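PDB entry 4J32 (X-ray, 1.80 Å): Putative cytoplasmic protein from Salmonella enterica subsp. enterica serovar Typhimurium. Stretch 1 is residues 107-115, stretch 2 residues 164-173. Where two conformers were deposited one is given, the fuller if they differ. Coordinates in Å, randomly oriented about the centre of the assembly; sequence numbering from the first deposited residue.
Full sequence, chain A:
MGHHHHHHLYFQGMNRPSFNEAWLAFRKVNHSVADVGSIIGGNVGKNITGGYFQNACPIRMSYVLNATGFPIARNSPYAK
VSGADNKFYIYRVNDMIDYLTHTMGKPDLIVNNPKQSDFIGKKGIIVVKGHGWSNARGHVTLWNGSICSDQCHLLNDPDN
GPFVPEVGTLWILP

Stretch 1 107-115: PDLIVNNPK
Stretch 2, residues 164-173: VPEVGTLWIL

Strand 109-112 lies against strand 164-172 as an antiparallel pair, the N-to-C directions 168° apart and the axes approaching to 4.7 Å. Leu-109 faces Leu-170 and Val-111 faces Gly-168, hydrogen-bonded pairs with CA atoms 5.1 Å apart; between and after them come the non-hydrogen-bonded pairs Ile-110 with Thr-169 (CA to CA 4.5 Å) and Asn-112 with Val-167 (4.7 Å). Backbone angles are extended, near -130/130 from Leu-109 through Val-111 and from Val-167 through Leu-170.

Each wide pair closes a two-bond ring. Leu-170 N gives to Leu-109 O at 2.9 Å while Leu-109 N reaches Leu-170 O at 3.3 Å; Val-111 N gives to Gly-168 O at 2.8 Å and Gly-168 N to Val-111 O at 2.9 Å. Leu-170 O also accepts from Asp-108 N at 2.8 Å, the shorter of its two bonds. Asp-108, at -91/-28 and chi1 m, then extends the ladder with its side chain: OD1 accepts from Ile-172 N at 2.8 Å, the carboxylate standing in for a strand carbonyl.

At the other end Asn-113 turns to 48/57, and its N gives to Glu-166 O at 2.6 Å. Beyond this bond the contact is between acceptors, and water supplies the donors: one water donates to Asn-113 OD1 and Pro-165 O, both at 2.7 Å, another to Pro-114 O at 3.1 Å and Pro-165 O at 2.8 Å.

Packing follows the alternation. Ile-110 (m, t) sets CG2 3.8 Å from CG1 of Val-167 (t), on the face shared with Thr-169; Leu-109 CB meets Leu-170 CB at 4.1 Å on the other. Pro-107 CB covers one face of the Trp-171 ring. Pro-114 CG lies 3.4 Å from Gly-168 N, and an ideal CB on Gly-168 would fall a tight 3.2 Å from Pro-114 CB.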

# COMPACT_ATOMS: atom_id res chain seq x y z
N PRO A 107 -28.11 -32.04 6.88
CA PRO A 107 -28.50 -30.90 7.73
C PRO A 107 -29.93 -31.06 8.21
O PRO A 107 -30.75 -31.73 7.56
CB PRO A 107 -28.43 -29.70 6.78
CG PRO A 107 -27.65 -30.16 5.59
CD PRO A 107 -27.84 -31.63 5.49
N ASP A 108 -30.22 -30.47 9.35
CA ASP A 108 -31.55 -30.58 9.92
C ASP A 108 -32.49 -29.47 9.48
O ASP A 108 -33.70 -29.67 9.47
CB ASP A 108 -31.44 -30.64 11.43
CG ASP A 108 -30.72 -31.89 11.87
OD1 ASP A 108 -29.57 -31.77 12.33
OD2 ASP A 108 -31.28 -32.99 11.66
N LEU A 109 -31.93 -28.31 9.16
CA LEU A 109 -32.68 -27.15 8.64
C LEU A 109 -31.83 -26.49 7.57
O LEU A 109 -30.62 -26.25 7.78
CB LEU A 109 -32.89 -26.11 9.74
CG LEU A 109 -34.20 -25.74 10.42
CD1 LEU A 109 -33.97 -24.55 11.36
CD2 LEU A 109 -35.31 -25.44 9.38
N ILE A 110 -32.45 -26.20 6.44
CA ILE A 110 -31.87 -25.34 5.40
C ILE A 110 -32.89 -24.25 5.10
O ILE A 110 -34.04 -24.55 4.78
CB ILE A 110 -31.52 -26.11 4.10
CG1 ILE A 110 -30.60 -27.33 4.40
CG2 ILE A 110 -30.86 -25.17 3.07
CD1 ILE A 110 -30.40 -28.26 3.18
N VAL A 111 -32.46 -22.99 5.21
CA VAL A 111 -33.39 -21.85 5.08
C VAL A 111 -32.85 -20.84 4.06
O VAL A 111 -31.77 -20.30 4.23
CB VAL A 111 -33.62 -21.13 6.47
CG1 VAL A 111 -34.71 -20.05 6.37
CG2 VAL A 111 -33.93 -22.12 7.58
N ASN A 112 -33.61 -20.61 2.98
CA ASN A 112 -33.29 -19.57 2.00
C ASN A 112 -33.60 -18.21 2.61
O ASN A 112 -34.62 -18.05 3.31
CB ASN A 112 -34.17 -19.76 0.74
CG ASN A 112 -33.63 -19.02 -0.46
OD1 ASN A 112 -32.42 -18.79 -0.57
ND2 ASN A 112 -34.51 -18.67 -1.37
N ASN A 113 -32.74 -17.22 2.34
CA ASN A 113 -32.95 -15.86 2.86
C ASN A 113 -33.26 -15.86 4.35
O ASN A 113 -34.31 -15.34 4.75
CB ASN A 113 -34.05 -15.14 2.07
CG ASN A 113 -33.81 -15.18 0.58
OD1 ASN A 113 -32.73 -14.85 0.11
ND2 ASN A 113 -34.81 -15.63 -0.16
N PRO A 114 -32.36 -16.45 5.16
CA PRO A 114 -32.64 -16.73 6.57
C PRO A 114 -32.62 -15.48 7.46
O PRO A 114 -31.92 -14.50 7.14
CB PRO A 114 -31.52 -17.68 6.95
CG PRO A 114 -30.37 -17.25 6.09
CD PRO A 114 -31.01 -16.91 4.78
N LYS A 115 -33.42 -15.53 8.52
CA LYS A 115 -33.37 -14.56 9.61
C LYS A 115 -33.14 -15.37 10.88
O LYS A 115 -33.45 -16.57 10.92
CB LYS A 115 -34.70 -13.81 9.78
CG LYS A 115 -35.45 -13.45 8.51
CD LYS A 115 -36.84 -12.89 8.85
CE LYS A 115 -37.77 -13.95 9.46
NZ LYS A 115 -38.54 -14.76 8.45
N VAL A 164 -25.66 -9.71 3.89
CA VAL A 164 -27.02 -10.16 3.51
C VAL A 164 -27.03 -11.69 3.39
O VAL A 164 -26.51 -12.24 2.42
CB VAL A 164 -27.49 -9.54 2.19
CG1 VAL A 164 -28.89 -10.07 1.79
CG2 VAL A 164 -27.49 -8.00 2.28
N PRO A 165 -27.60 -12.39 4.39
CA PRO A 165 -27.65 -13.85 4.37
C PRO A 165 -28.49 -14.37 3.19
O PRO A 165 -29.59 -13.87 2.94
CB PRO A 165 -28.33 -14.21 5.71
CG PRO A 165 -28.35 -12.94 6.52
CD PRO A 165 -28.25 -11.80 5.58
N GLU A 166 -27.94 -15.33 2.45
CA GLU A 166 -28.64 -15.97 1.32
C GLU A 166 -29.19 -17.35 1.74
O GLU A 166 -30.33 -17.70 1.43
CB GLU A 166 -27.67 -16.17 0.15
CG GLU A 166 -27.21 -14.90 -0.56
CD GLU A 166 -25.80 -15.03 -1.10
OE1 GLU A 166 -25.03 -15.93 -0.64
OE2 GLU A 166 -25.43 -14.20 -1.95
N VAL A 167 -28.34 -18.13 2.42
CA VAL A 167 -28.73 -19.48 2.88
C VAL A 167 -28.19 -19.75 4.29
O VAL A 167 -27.02 -19.46 4.58
CB VAL A 167 -28.21 -20.62 1.95
CG1 VAL A 167 -28.93 -21.96 2.27
CG2 VAL A 167 -28.36 -20.27 0.48
N GLY A 168 -29.03 -20.29 5.16
CA GLY A 168 -28.62 -20.70 6.50
C GLY A 168 -28.89 -22.17 6.70
O GLY A 168 -29.96 -22.65 6.33
N THR A 169 -27.93 -22.87 7.30
CA THR A 169 -27.98 -24.32 7.46
C THR A 169 -27.64 -24.65 8.91
O THR A 169 -26.66 -24.14 9.45
CB THR A 169 -26.94 -24.99 6.52
OG1 THR A 169 -27.21 -24.62 5.17
CG2 THR A 169 -26.93 -26.53 6.64
N LEU A 170 -28.46 -25.50 9.53
CA LEU A 170 -28.22 -25.94 10.89
C LEU A 170 -28.07 -27.46 10.97
O LEU A 170 -28.89 -28.22 10.42
CB LEU A 170 -29.36 -25.45 11.81
CG LEU A 170 -29.21 -25.77 13.32
CD1 LEU A 170 -28.21 -24.84 14.02
CD2 LEU A 170 -30.57 -25.71 14.01
N TRP A 171 -26.99 -27.90 11.63
CA TRP A 171 -26.88 -29.31 12.06
C TRP A 171 -27.13 -29.32 13.56
O TRP A 171 -26.37 -28.73 14.32
CB TRP A 171 -25.46 -29.85 11.81
CG TRP A 171 -25.18 -30.18 10.36
CD1 TRP A 171 -25.50 -31.32 9.71
CD2 TRP A 171 -24.50 -29.35 9.41
NE1 TRP A 171 -25.08 -31.26 8.39
CE2 TRP A 171 -24.45 -30.07 8.19
CE3 TRP A 171 -23.94 -28.08 9.47
CZ2 TRP A 171 -23.86 -29.54 7.03
CZ3 TRP A 171 -23.34 -27.55 8.31
CH2 TRP A 171 -23.31 -28.29 7.11
N ILE A 172 -28.20 -29.99 13.98
CA ILE A 172 -28.54 -30.05 15.40
C ILE A 172 -27.49 -30.85 16.18
O ILE A 172 -27.05 -31.94 15.74
CB ILE A 172 -29.96 -30.66 15.60
CG1 ILE A 172 -31.03 -29.69 15.06
CG2 ILE A 172 -30.21 -31.04 17.06
CD1 ILE A 172 -32.45 -30.25 15.09
N LEU A 173 -27.08 -30.30 17.32
CA LEU A 173 -26.23 -31.04 18.26
C LEU A 173 -27.05 -31.50 19.46
O LEU A 173 -27.83 -30.72 20.00
CB LEU A 173 -25.02 -30.18 18.71
CG LEU A 173 -24.00 -29.73 17.63
CD1 LEU A 173 -22.85 -28.95 18.30
CD2 LEU A 173 -23.44 -30.92 16.85
O HOH W 1 -31.12 -12.82 0.92
O HOH W 2 -31.77 -13.03 4.45